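Long-range contacts in uncharacterized protein (PDB 2QSV), which is of unknown function, though possibly a cysteine-type peptidase, and is seen here as its C-terminal part of two immunoglobulin-like domains: residues P160-V165 / A198-I203; L122-D127 / R212-K217; A138-R143 / L179-D184; M73-K78 / R151-T156. All blocks are in the same frame, centred on the assembly; numbering follows the deposited sequence.

How the contacts relate
Contacts 1, 2 and 3 lie in one beta sandwich, the second domain of the chain. Contact 1 lies in its buried core, where side chains of two sheets meet without hydrogen bonds between the segments. Contacts 2 and 3 are pairings within a sheet, one parallel and one antiparallel, so backbone hydrogen bonds hold them. Contact 2 lies at the surface and adds charged and water-mediated links. Contact 3 turns one face inward and one to solvent. Strand 195-204 of contact 1 lies between strand 211-219 of contact 2 and strand 150-157 of contact 4. Contact 4 joins the two domains at the surface, through mixed polar and ring contacts.

Contact 1: P160-V165 / A198-I203; sequences PALTAV and ADISII. With NA (sodium ion), chain C; SO4 (sulfate ion), chain B.
Leu162 and Ala164 of strand 162-166 face Ala198 and Ile200 of strand 195-204. The two strands belong to different sheets of a beta sandwich. Their axes come within 8.4 Å and run 24° apart in direction.

Apolar contacts carry the pairing. Leu162 does its touching with one branch. Its CG is anti to the backbone N (chi1 176°), and CD2 meets Ala198 CB at 3.7 Å. The same methyl meets Ile200 CG1 at 4.0 Å, and the two side chains cross at about a right angle. Further along, Ile200 CD1 lies 3.8 Å from Ala164 CB. Ile200 CG1 also lies 3.9 Å from Ala164 CB. Ile181 of strand 176-183 packs on both Leu162 and Ile200.

Polar groups lie around this core. Leu162 O binds a sodium ion at 2.8 Å. Three waters, Thr157 OG1 and Asn159 O are the other ligands. CB of Asp199 points away from strand 162-166. The backbone N of Asp199 gives a hydrogen bond to O1 of a sulfate ion at 2.8 Å, with an angle of 151° at the hydrogen. The sulfate probably came from the crystallisation liquor. In one of its two conformers, Lys215 NZ of the adjacent strand forms a salt bridge with Asp199 OD1.

The contact is apolar, with no bond directed between the segments, consistent with two sheets held by packing of small and branched side chains. Leu162 has two roles: its side chain packs in the core, while its carbonyl helps hold the metal.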
loop_
_atom_site.group_PDB
_atom_site.type_symbol
_atom_site.label_atom_id
_atom_site.label_comp_id
_atom_site.label_asym_id
_atom_site.label_seq_id
_atom_site.Cartn_x
_atom_site.Cartn_y
_atom_site.Cartn_z
ATOM N N PRO A 160 10.736 -0.272 -6.678
ATOM C CA PRO A 160 11.463 -1.512 -6.834
ATOM C C PRO A 160 12.974 -1.400 -6.611
ATOM O O PRO A 160 13.623 -2.421 -6.477
ATOM C CB PRO A 160 11.162 -1.921 -8.304
ATOM C CG PRO A 160 10.952 -0.638 -8.993
ATOM C CD PRO A 160 10.172 0.181 -7.992
ATOM N N ALA A 161 13.527 -0.197 -6.600
ATOM C CA ALA A 161 14.957 -0.020 -6.322
ATOM C C ALA A 161 15.249 0.103 -4.803
ATOM O O ALA A 161 16.403 0.108 -4.399
ATOM C CB ALA A 161 15.491 1.213 -7.037
ATOM N N LEU A 162 14.197 0.213 -3.997
ATOM C CA LEU A 162 14.300 0.555 -2.560
ATOM C C LEU A 162 13.758 -0.568 -1.678
ATOM O O LEU A 162 12.616 -1.001 -1.866
ATOM C CB LEU A 162 13.521 1.839 -2.266
ATOM C CG LEU A 162 13.411 2.342 -0.797
ATOM C CD1 LEU A 162 14.741 2.725 -0.146
ATOM C CD2 LEU A 162 12.470 3.524 -0.728
ATOM N N THR A 163 14.572 -1.028 -0.726
ATOM C CA THR A 163 14.093 -1.946 0.315
ATOM C C THR A 163 14.395 -1.414 1.717
ATOM O O THR A 163 15.301 -0.621 1.883
ATOM C CB THR A 163 14.681 -3.371 0.190
ATOM O OG1 THR A 163 16.108 -3.303 0.227
ATOM C CG2 THR A 163 14.219 -4.041 -1.115
ATOM N N ALA A 164 13.570 -1.793 2.696
ATOM C CA ALA A 164 13.753 -1.332 4.092
ATOM C C ALA A 164 13.206 -2.370 5.036
ATOM O O ALA A 164 12.010 -2.692 4.984
ATOM C CB ALA A 164 13.085 0.041 4.327
ATOM N N VAL A 165 14.090 -2.891 5.910
ATOM C CA VAL A 165 13.744 -3.933 6.869
ATOM C C VAL A 165 14.225 -3.540 8.281
ATOM O O VAL A 165 15.394 -3.271 8.461
ATOM C CB VAL A 165 14.398 -5.269 6.490
ATOM C CG1 VAL A 165 13.795 -6.431 7.375
ATOM C CG2 VAL A 165 14.199 -5.560 4.995
ATOM N N ALA A 198 11.600 8.338 -3.075
ATOM C CA ALA A 198 10.654 7.281 -2.750
ATOM C C ALA A 198 10.385 7.252 -1.225
ATOM O O ALA A 198 11.269 7.636 -0.421
ATOM C CB ALA A 198 11.200 5.974 -3.250
ATOM N N ASP A 199 9.175 6.881 -0.840
ATOM C CA ASP A 199 8.803 6.794 0.561
ATOM C C ASP A 199 8.978 5.402 1.160
ATOM O O ASP A 199 8.600 4.400 0.555
ATOM C CB ASP A 199 7.348 7.203 0.801
ATOM C CG ASP A 199 7.095 8.676 0.516
ATOM O OD1 ASP A 199 7.977 9.526 0.812
ATOM O OD2 ASP A 199 6.005 8.966 -0.041
ATOM N N ILE A 200 9.540 5.367 2.372
ATOM C CA ILE A 200 9.340 4.206 3.223
ATOM C C ILE A 200 8.126 4.487 4.112
ATOM O O ILE A 200 8.118 5.459 4.800
ATOM C CB ILE A 200 10.585 3.893 4.131
ATOM C CG1 ILE A 200 11.810 3.600 3.256
ATOM C CG2 ILE A 200 10.233 2.678 4.991
ATOM C CD1 ILE A 200 13.229 3.804 3.987
ATOM N N SER A 201 7.120 3.626 4.090
ATOM C CA SER A 201 5.929 3.833 4.898
ATOM C C SER A 201 5.918 2.884 6.093
ATOM O O SER A 201 6.121 1.652 5.937
ATOM C CB SER A 201 4.658 3.615 4.071
ATOM O OG SER A 201 4.600 4.562 3.009
ATOM N N ILE A 202 5.715 3.464 7.276
ATOM C CA ILE A 202 5.724 2.676 8.526
ATOM C C ILE A 202 4.426 2.842 9.233
ATOM O O ILE A 202 4.037 3.924 9.527
ATOM C CB ILE A 202 6.912 3.109 9.506
ATOM C CG1 ILE A 202 8.285 2.948 8.804
ATOM C CG2 ILE A 202 6.790 2.328 10.883
ATOM C CD1 ILE A 202 9.490 3.597 9.552
ATOM N N ILE A 203 3.740 1.750 9.499
ATOM C CA ILE A 203 2.567 1.799 10.344
ATOM C C ILE A 203 2.962 1.283 11.746
ATOM O O ILE A 203 3.539 0.223 11.850
ATOM C CB ILE A 203 1.400 1.017 9.754
ATOM C CG1 ILE A 203 0.903 1.794 8.487
ATOM C CG2 ILE A 203 0.238 0.889 10.801
ATOM C CD1 ILE A 203 -0.238 1.210 7.809
HETATM NA NA NA C . 10.290 -2.082 -3.032
HETATM S S SO4 B . 6.769 5.949 -3.542
HETATM O O1 SO4 B . 7.380 7.147 -2.970
HETATM O O2 SO4 B . 5.758 6.306 -4.561
HETATM O O3 SO4 B . 7.756 5.067 -4.163
HETATM O O4 SO4 B . 6.049 5.276 -2.470
HETATM O O HOH W 1 11.673 -3.644 -3.115
HETATM O O HOH W 2 9.905 -3.747 -1.089
HETATM O O HOH W 3 8.329 -2.909 -4.401
#

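Contact 2: L122-D127 / R212-K217; sequences LSTYLD and RRIKVK
Leu126 O accepts a hydrogen bond and a CA-H contact from the partner strand. Lys217 N donates to it at 2.8 Å, with an angle of 170° at the hydrogen. Val216 CA brings a C-H to the same oxygen at 3.3 Å. In return Leu126 N donates to Lys215 O at 2.8 Å. Before these, Lys215 N reaches Thr124 O at 2.9 Å. The result is a parallel pairing of Tyr125, Leu126 and Asp127 with Lys215, Val216 and Lys217.

On the face with Tyr125 and Asp127, the extended chain of Lys217 brings NZ to the edge of the Tyr125 ring. There NZ donates to Tyr125 OH at 2.8 Å. Asp127 OD1 bonds instead to Gly129 N, and its carboxylate does not touch the ammonium.

Leu122 CD1 lies over one face of the Arg212 guanidinium, 3.7 Å from CZ and offset toward the rim. Leu122 CD2 packs on Ile214 CD1 at 3.5 Å. A water in the plane of the guanidinium accepts from Arg212 NH2 and from Leu122 N. Arg212 NH1 is held by Met120 O.

Strand 125-130 is an outermost strand of its mixed sheet. Strand 211-219 lies between it and strand 195-204, and pairs antiparallel with the latter. Leu122, Leu126 and Ile214 meet strand 136-144 of the other sheet.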
loop_
_atom_site.group_PDB
_atom_site.type_symbol
_atom_site.label_atom_id
_atom_site.label_comp_id
_atom_site.label_asym_id
_atom_site.label_seq_id
_atom_site.Cartn_x
_atom_site.Cartn_y
_atom_site.Cartn_z
ATOM N N LEU A 122 12.620 9.314 14.664
ATOM C CA LEU A 122 13.584 8.932 13.608
ATOM C C LEU A 122 13.784 10.082 12.603
ATOM O O LEU A 122 13.003 11.038 12.544
ATOM C CB LEU A 122 13.172 7.665 12.798
ATOM C CG LEU A 122 11.728 7.357 12.297
ATOM C CD1 LEU A 122 10.737 8.530 12.224
ATOM C CD2 LEU A 122 11.630 6.494 11.112
ATOM N N SER A 123 14.790 9.896 11.777
ATOM C CA SER A 123 15.013 10.738 10.636
ATOM C C SER A 123 14.010 10.387 9.537
ATOM O O SER A 123 13.797 9.222 9.184
ATOM C CB SER A 123 16.456 10.530 10.180
ATOM O OG SER A 123 16.581 11.064 8.865
ATOM N N THR A 124 13.331 11.402 9.032
ATOM C CA THR A 124 12.320 11.168 7.988
ATOM C C THR A 124 12.720 11.684 6.589
ATOM O O THR A 124 11.900 11.759 5.685
ATOM C CB THR A 124 10.936 11.660 8.414
ATOM O OG1 THR A 124 11.036 13.010 8.866
ATOM C CG2 THR A 124 10.365 10.753 9.555
ATOM N N TYR A 125 13.992 12.019 6.436
ATOM C CA TYR A 125 14.520 12.533 5.193
ATOM C C TYR A 125 15.919 11.989 5.049
ATOM O O TYR A 125 16.792 12.280 5.859
ATOM C CB TYR A 125 14.520 14.064 5.208
ATOM C CG TYR A 125 14.964 14.692 3.871
ATOM C CD1 TYR A 125 14.051 14.957 2.857
ATOM C CD2 TYR A 125 16.304 15.019 3.642
ATOM C CE1 TYR A 125 14.457 15.558 1.627
ATOM C CE2 TYR A 125 16.726 15.609 2.424
ATOM C CZ TYR A 125 15.794 15.871 1.428
ATOM O OH TYR A 125 16.215 16.457 0.230
ATOM N N LEU A 126 16.139 11.174 4.040
ATOM C CA LEU A 126 17.452 10.631 3.805
ATOM C C LEU A 126 17.868 10.876 2.343
ATOM O O LEU A 126 17.288 10.299 1.419
ATOM C CB LEU A 126 17.480 9.107 4.114
ATOM C CG LEU A 126 18.773 8.354 3.722
ATOM C CD1 LEU A 126 19.998 8.835 4.515
ATOM C CD2 LEU A 126 18.626 6.827 3.901
ATOM N N ASP A 127 18.890 11.701 2.139
ATOM C CA ASP A 127 19.415 11.893 0.781
ATOM C C ASP A 127 20.684 11.091 0.669
ATOM O O ASP A 127 21.695 11.431 1.289
ATOM C CB ASP A 127 19.654 13.391 0.476
ATOM C CG ASP A 127 19.924 13.672 -1.035
ATOM O OD1 ASP A 127 20.309 12.759 -1.819
ATOM O OD2 ASP A 127 19.731 14.838 -1.424
ATOM N N ARG A 212 3.924 6.750 9.290
ATOM C CA ARG A 212 5.088 7.629 9.258
ATOM C C ARG A 212 5.835 7.388 7.958
ATOM O O ARG A 212 5.910 6.273 7.525
ATOM C CB ARG A 212 5.967 7.305 10.487
ATOM C CG ARG A 212 6.799 8.460 10.924
ATOM C CD ARG A 212 5.973 9.551 11.627
ATOM N NE ARG A 212 6.955 10.569 11.896
ATOM C CZ ARG A 212 7.751 10.565 12.967
ATOM N NH1 ARG A 212 7.617 9.595 13.929
ATOM N NH2 ARG A 212 8.629 11.548 13.093
ATOM N N ARG A 213 6.318 8.431 7.277
ATOM C CA ARG A 213 7.014 8.233 6.019
ATOM C C ARG A 213 8.373 8.847 6.024
ATOM O O ARG A 213 8.578 9.967 6.492
ATOM C CB ARG A 213 6.211 8.752 4.799
ATOM C CG ARG A 213 4.939 8.041 4.576
ATOM C CD ARG A 213 4.208 8.818 3.509
ATOM N NE ARG A 213 2.992 8.198 3.019
ATOM C CZ ARG A 213 1.774 8.533 3.411
ATOM N NH1 ARG A 213 1.597 9.401 4.372
ATOM N NH2 ARG A 213 0.743 7.956 2.867
ATOM N N ILE A 214 9.311 8.068 5.528
ATOM C CA ILE A 214 10.641 8.510 5.350
ATOM C C ILE A 214 10.847 8.718 3.853
ATOM O O ILE A 214 10.668 7.783 3.066
ATOM C CB ILE A 214 11.670 7.418 5.819
ATOM C CG1 ILE A 214 11.492 7.134 7.313
ATOM C CG2 ILE A 214 13.105 7.893 5.588
ATOM C CD1 ILE A 214 12.222 5.851 7.701
ATOM N N LYS A 215 11.221 9.932 3.474
ATOM C CA LYS A 215 11.599 10.194 2.082
ATOM C C LYS A 215 13.063 9.879 1.854
ATOM O O LYS A 215 13.936 10.422 2.511
ATOM C CB LYS A 215 11.328 11.655 1.685
ATOM C CG LYS A 215 12.012 12.044 0.330
ATOM C CD LYS A 215 11.411 11.280 -0.877
ATOM C CE LYS A 215 9.949 11.654 -1.110
ATOM N NZ LYS A 215 9.129 10.567 -1.661
ATOM N N VAL A 216 13.317 8.966 0.938
ATOM C CA VAL A 216 14.644 8.593 0.534
ATOM C C VAL A 216 14.932 9.116 -0.901
ATOM O O VAL A 216 14.146 8.893 -1.836
ATOM C CB VAL A 216 14.813 7.061 0.581
ATOM C CG1 VAL A 216 16.249 6.626 0.193
ATOM C CG2 VAL A 216 14.449 6.507 1.998
ATOM N N LYS A 217 16.047 9.809 -1.044
ATOM C CA LYS A 217 16.568 10.276 -2.331
ATOM C C LYS A 217 17.894 9.633 -2.684
ATOM O O LYS A 217 18.739 9.367 -1.807
ATOM C CB LYS A 217 16.741 11.781 -2.311
ATOM C CG LYS A 217 15.446 12.511 -2.338
ATOM C CD LYS A 217 15.713 14.021 -2.209
ATOM C CE LYS A 217 14.387 14.743 -2.199
ATOM N NZ LYS A 217 14.645 16.204 -2.057
HETATM O O HOH W 4 10.920 11.950 14.922
#

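Contact 3: A138-R143 / L179-D184; sequences AAIEIR and LRIAVD
Ile140 meets strand 176-183 from its CB to its tip. CB lies 4.4 Å from Leu179 CB, its partner in the antiparallel register. CG1 is anti to the carbonyl carbon (chi1 -78°) and comes to 3.9 Å from Ile181 CD1. CD1 ends 3.7 Å from that same methyl, so Ile181 CD1 touches the last two carbons of Ile140, and the side chains cross obliquely. Beyond the two segments, Ile140 also packs on Ile214 and Leu122.

A second tip follows. Ile142 CD1 meets Leu179 CB at 4.0 Å. Ala138 lies across from Ile181 on the same face.

The backbones hold the pair in place with two reciprocal sets of bonds. Ala138 N donates to Ile181 O at 2.8 Å, and Ile181 N donates back to Ala138 O at the same distance. Ile140 N donates to Leu179 O at 3.0 Å, and Leu179 N donates back to Ile140 O. Between these two hydrogen-bonded pairs, Ala139 and Arg180 form a non-hydrogen-bonded pair. Here Ala139 CA offers a C-H to Leu179 O at 3.2 Å.

Ala139 and Arg180 lie on the outer face. Arg180 NH2 turns to a salt bridge with Asp167. The strand pair is part of the antiparallel sheet of the immunoglobulin-like sandwich.

The chemistry divides by face. Branched aliphatic groups fill the interior against the second sheet, while the charged Arg180 lies on the exposed side. The register is set by four main-chain hydrogen bonds, to which the side chains add apolar packing.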
loop_
_atom_site.group_PDB
_atom_site.type_symbol
_atom_site.label_atom_id
_atom_site.label_comp_id
_atom_site.label_asym_id
_atom_site.label_seq_id
_atom_site.Cartn_x
_atom_site.Cartn_y
_atom_site.Cartn_z
ATOM N N ALA A 138 22.062 1.928 3.842
ATOM C CA ALA A 138 22.041 2.950 4.872
ATOM C C ALA A 138 21.249 2.390 6.054
ATOM O O ALA A 138 20.605 1.345 5.954
ATOM C CB ALA A 138 21.406 4.259 4.345
ATOM N N ALA A 139 21.283 3.080 7.176
ATOM C CA ALA A 139 20.542 2.615 8.347
ATOM C C ALA A 139 19.958 3.820 9.047
ATOM O O ALA A 139 20.637 4.784 9.247
ATOM C CB ALA A 139 21.460 1.841 9.266
ATOM N N ILE A 140 18.681 3.791 9.363
ATOM C CA ILE A 140 18.096 4.855 10.136
ATOM C C ILE A 140 17.757 4.276 11.496
ATOM O O ILE A 140 17.127 3.228 11.580
ATOM C CB ILE A 140 16.839 5.436 9.432
ATOM C CG1 ILE A 140 17.274 6.391 8.283
ATOM C CG2 ILE A 140 15.906 6.185 10.389
ATOM C CD1 ILE A 140 16.119 6.866 7.437
ATOM N N GLU A 141 18.168 4.967 12.554
ATOM C CA GLU A 141 17.840 4.543 13.896
ATOM C C GLU A 141 16.431 4.954 14.262
ATOM O O GLU A 141 16.026 6.132 14.158
ATOM C CB GLU A 141 18.867 5.102 14.910
ATOM C CG GLU A 141 18.535 4.649 16.347
ATOM C CD GLU A 141 19.592 5.030 17.393
ATOM O OE1 GLU A 141 20.166 6.111 17.342
ATOM O OE2 GLU A 141 19.800 4.253 18.318
ATOM N N ILE A 142 15.657 3.976 14.663
ATOM C CA ILE A 142 14.334 4.241 15.091
ATOM C C ILE A 142 14.274 4.146 16.608
ATOM O O ILE A 142 14.553 3.102 17.167
ATOM C CB ILE A 142 13.340 3.244 14.475
ATOM C CG1 ILE A 142 13.254 3.422 12.932
ATOM C CG2 ILE A 142 11.984 3.373 15.199
ATOM C CD1 ILE A 142 12.281 2.382 12.271
ATOM N N ARG A 143 13.778 5.201 17.231
ATOM C CA ARG A 143 13.840 5.314 18.642
ATOM C C ARG A 143 12.431 5.299 19.233
ATOM O O ARG A 143 11.516 5.936 18.683
ATOM C CB ARG A 143 14.519 6.630 18.938
ATOM C CG ARG A 143 15.294 6.620 20.176
ATOM C CD ARG A 143 15.963 7.944 20.398
ATOM N NE ARG A 143 15.754 8.324 21.787
ATOM C CZ ARG A 143 16.225 9.426 22.359
ATOM N NH1 ARG A 143 16.935 10.292 21.637
ATOM N NH2 ARG A 143 15.937 9.692 23.639
ATOM N N LEU A 179 16.672 0.496 11.122
ATOM C CA LEU A 179 15.982 0.250 9.845
ATOM C C LEU A 179 17.044 0.110 8.792
ATOM O O LEU A 179 17.780 1.042 8.541
ATOM C CB LEU A 179 15.049 1.424 9.509
ATOM C CG LEU A 179 14.164 1.286 8.246
ATOM C CD1 LEU A 179 13.204 0.120 8.356
ATOM C CD2 LEU A 179 13.427 2.611 8.069
ATOM N N ARG A 180 17.207 -1.072 8.208
ATOM C CA ARG A 180 18.295 -1.217 7.236
ATOM C C ARG A 180 17.717 -0.925 5.843
ATOM O O ARG A 180 16.840 -1.605 5.419
ATOM C CB ARG A 180 18.827 -2.651 7.189
ATOM C CG ARG A 180 19.140 -3.253 8.562
ATOM C CD ARG A 180 20.351 -2.716 9.120
ATOM N NE ARG A 180 20.744 -3.470 10.327
ATOM C CZ ARG A 180 21.946 -3.355 10.886
ATOM N NH1 ARG A 180 22.835 -2.568 10.307
ATOM N NH2 ARG A 180 22.260 -4.002 12.013
ATOM N N ILE A 181 18.287 0.040 5.146
ATOM C CA ILE A 181 17.790 0.522 3.859
ATOM C C ILE A 181 18.850 0.149 2.803
ATOM O O ILE A 181 20.060 0.184 3.066
ATOM C CB ILE A 181 17.552 2.046 3.944
ATOM C CG1 ILE A 181 16.420 2.304 4.949
ATOM C CG2 ILE A 181 17.260 2.707 2.539
ATOM C CD1 ILE A 181 16.440 3.692 5.555
ATOM N N ALA A 182 18.387 -0.294 1.636
ATOM C CA ALA A 182 19.287 -0.504 0.488
ATOM C C ALA A 182 18.653 0.051 -0.808
ATOM O O ALA A 182 17.437 -0.129 -1.031
ATOM C CB ALA A 182 19.667 -1.986 0.344
ATOM N N VAL A 183 19.440 0.793 -1.587
ATOM C CA VAL A 183 19.008 1.295 -2.911
ATOM C C VAL A 183 19.859 0.610 -3.996
ATOM O O VAL A 183 21.080 0.570 -3.880
ATOM C CB VAL A 183 19.022 2.841 -3.022
ATOM C CG1 VAL A 183 18.772 3.344 -4.524
ATOM C CG2 VAL A 183 17.981 3.421 -2.104
ATOM N N ASP A 184 19.188 0.025 -5.001
ATOM C CA ASP A 184 19.831 -0.722 -6.085
ATOM C C ASP A 184 19.865 0.162 -7.347
ATOM O O ASP A 184 18.832 0.317 -8.023
ATOM C CB ASP A 184 19.083 -2.044 -6.345
ATOM C CG ASP A 184 19.891 -3.063 -7.222
ATOM O OD1 ASP A 184 20.832 -2.688 -7.969
ATOM O OD2 ASP A 184 19.549 -4.267 -7.171
#

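Contact 4: M73-K78 / R151-T156; sequences MPPGMK and RLHSVT
Gly76 and His153 bring the two backbones to 4.9 Å between their CA atoms, and strands 76-78 and 151-156 run 37° apart without pairing as a sheet. Gly76 has phi 132°, where a CB would press on the carbonyl oxygen of Pro75.

Pro75 sets its CG over the centre of the His153 ring. This is a CH-pi contact, 3.5 Å from CG to the ring centroid and 7° off the ring normal. Arg151 O lies over the opposite face of the ring. The imidazole is also held by its NE2, which hydrogen-bonds to Asp107 OD2, in the loop that follows strand 94-105.

The contact is a junction of two immunoglobulin-like domains: 73-78 belongs to the first and 151-156 to the second. His153 and Ser154 both face Ile203 in a classic beta bulge, and both their CB atoms point toward segment 73-78.

The one hydrogen bond across the contact runs from Met77 N to Ser154 OG at 3.0 Å. OG sits between the backbone N and the carbonyl carbon of Ser154, which turns it to Met77 N. Met77 is a selenomethionine. Its CB lies 3.7 Å from Ser154 OG, and its CG lies 4.0 Å from Thr156 OG1. Within its own segment, Lys78 NZ donates a hydrogen bond to Pro74 O at 2.7 Å.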
loop_
_atom_site.group_PDB
_atom_site.type_symbol
_atom_site.label_atom_id
_atom_site.label_comp_id
_atom_site.label_asym_id
_atom_site.label_seq_id
_atom_site.Cartn_x
_atom_site.Cartn_y
_atom_site.Cartn_z
HETATM N N MSE A 73 -8.493 -8.653 12.254
HETATM C CA MSE A 73 -7.411 -8.307 11.316
HETATM C C MSE A 73 -6.448 -7.389 12.107
HETATM O O MSE A 73 -6.864 -6.391 12.676
HETATM C CB MSE A 73 -7.940 -7.590 10.057
HETATM C CG MSE A 73 -6.856 -7.184 9.010
HETATM SE SE MSE A 73 -7.448 -6.412 7.448
HETATM C CE MSE A 73 -7.384 -7.845 6.447
ATOM N N PRO A 74 -5.163 -7.742 12.154
ATOM C CA PRO A 74 -4.178 -6.882 12.818
ATOM C C PRO A 74 -3.829 -5.607 11.983
ATOM O O PRO A 74 -3.923 -5.647 10.737
ATOM C CB PRO A 74 -2.946 -7.783 12.928
ATOM C CG PRO A 74 -3.122 -8.815 11.852
ATOM C CD PRO A 74 -4.562 -8.933 11.522
ATOM N N PRO A 75 -3.371 -4.534 12.650
ATOM C CA PRO A 75 -2.964 -3.319 11.918
ATOM C C PRO A 75 -1.735 -3.522 11.010
ATOM O O PRO A 75 -1.020 -4.518 11.119
ATOM C CB PRO A 75 -2.678 -2.301 13.031
ATOM C CG PRO A 75 -2.427 -3.093 14.233
ATOM C CD PRO A 75 -3.181 -4.391 14.116
ATOM N N GLY A 76 -1.500 -2.579 10.112
ATOM C CA GLY A 76 -0.482 -2.736 9.090
ATOM C C GLY A 76 -1.036 -2.373 7.731
ATOM O O GLY A 76 -2.238 -2.243 7.562
HETATM N N MSE A 77 -0.162 -2.234 6.753
HETATM C CA MSE A 77 -0.560 -1.923 5.366
HETATM C C MSE A 77 -1.018 -3.218 4.704
HETATM O O MSE A 77 -0.305 -4.238 4.743
HETATM C CB MSE A 77 0.642 -1.335 4.624
HETATM C CG MSE A 77 0.342 -0.857 3.183
HETATM SE SE MSE A 77 -0.629 0.821 3.276
HETATM C CE MSE A 77 0.735 2.127 3.860
ATOM N N LYS A 78 -2.249 -3.212 4.193
ATOM C CA LYS A 78 -2.812 -4.361 3.507
ATOM C C LYS A 78 -2.834 -4.015 2.028
ATOM O O LYS A 78 -3.199 -2.904 1.656
ATOM C CB LYS A 78 -4.241 -4.629 4.018
ATOM C CG LYS A 78 -4.430 -4.515 5.545
ATOM C CD LYS A 78 -3.622 -5.639 6.257
ATOM C CE LYS A 78 -3.689 -5.497 7.773
ATOM N NZ LYS A 78 -2.776 -6.483 8.440
ATOM N N ARG A 151 5.524 -0.672 18.518
ATOM C CA ARG A 151 5.356 -1.776 17.603
ATOM C C ARG A 151 5.326 -1.310 16.150
ATOM O O ARG A 151 4.605 -0.353 15.841
ATOM C CB ARG A 151 4.036 -2.479 17.918
ATOM C CG ARG A 151 4.009 -3.100 19.333
ATOM C CD ARG A 151 2.622 -3.700 19.627
ATOM N NE ARG A 151 2.468 -3.888 21.066
ATOM C CZ ARG A 151 3.116 -4.820 21.766
ATOM N NH1 ARG A 151 3.963 -5.649 21.161
ATOM N NH2 ARG A 151 2.936 -4.925 23.078
ATOM N N LEU A 152 6.100 -1.964 15.294
ATOM C CA LEU A 152 6.166 -1.621 13.882
ATOM C C LEU A 152 5.320 -2.647 13.176
ATOM O O LEU A 152 5.772 -3.772 12.948
ATOM C CB LEU A 152 7.611 -1.633 13.350
ATOM C CG LEU A 152 8.684 -0.853 14.086
ATOM C CD1 LEU A 152 10.047 -0.903 13.352
ATOM C CD2 LEU A 152 8.291 0.596 14.427
ATOM N N HIS A 153 4.060 -2.299 12.931
ATOM C CA HIS A 153 3.142 -3.240 12.336
ATOM C C HIS A 153 3.498 -3.570 10.890
ATOM O O HIS A 153 3.317 -4.694 10.455
ATOM C CB HIS A 153 1.715 -2.713 12.400
ATOM C CG HIS A 153 1.259 -2.377 13.765
ATOM N ND1 HIS A 153 1.304 -3.282 14.805
ATOM C CD2 HIS A 153 0.716 -1.241 14.270
ATOM C CE1 HIS A 153 0.785 -2.727 15.883
ATOM N NE2 HIS A 153 0.422 -1.488 15.585
ATOM N N SER A 154 3.957 -2.585 10.125
ATOM C CA SER A 154 4.431 -2.879 8.760
ATOM C C SER A 154 5.433 -1.824 8.323
ATOM O O SER A 154 5.401 -0.698 8.812
ATOM C CB SER A 154 3.240 -2.955 7.757
ATOM O OG SER A 154 2.588 -1.708 7.703
ATOM N N VAL A 155 6.325 -2.200 7.409
ATOM C CA VAL A 155 7.307 -1.299 6.858
ATOM C C VAL A 155 7.283 -1.623 5.374
ATOM O O VAL A 155 7.676 -2.710 4.977
ATOM C CB VAL A 155 8.752 -1.489 7.442
ATOM C CG1 VAL A 155 9.733 -0.621 6.675
ATOM C CG2 VAL A 155 8.833 -1.108 8.992
ATOM N N THR A 156 6.772 -0.701 4.565
ATOM C CA THR A 156 6.573 -0.994 3.152
ATOM C C THR A 156 7.232 0.042 2.209
ATOM O O THR A 156 7.337 1.242 2.525
ATOM C CB THR A 156 5.073 -1.247 2.807
ATOM O OG1 THR A 156 4.268 -0.227 3.362
ATOM C CG2 THR A 156 4.554 -2.634 3.355
#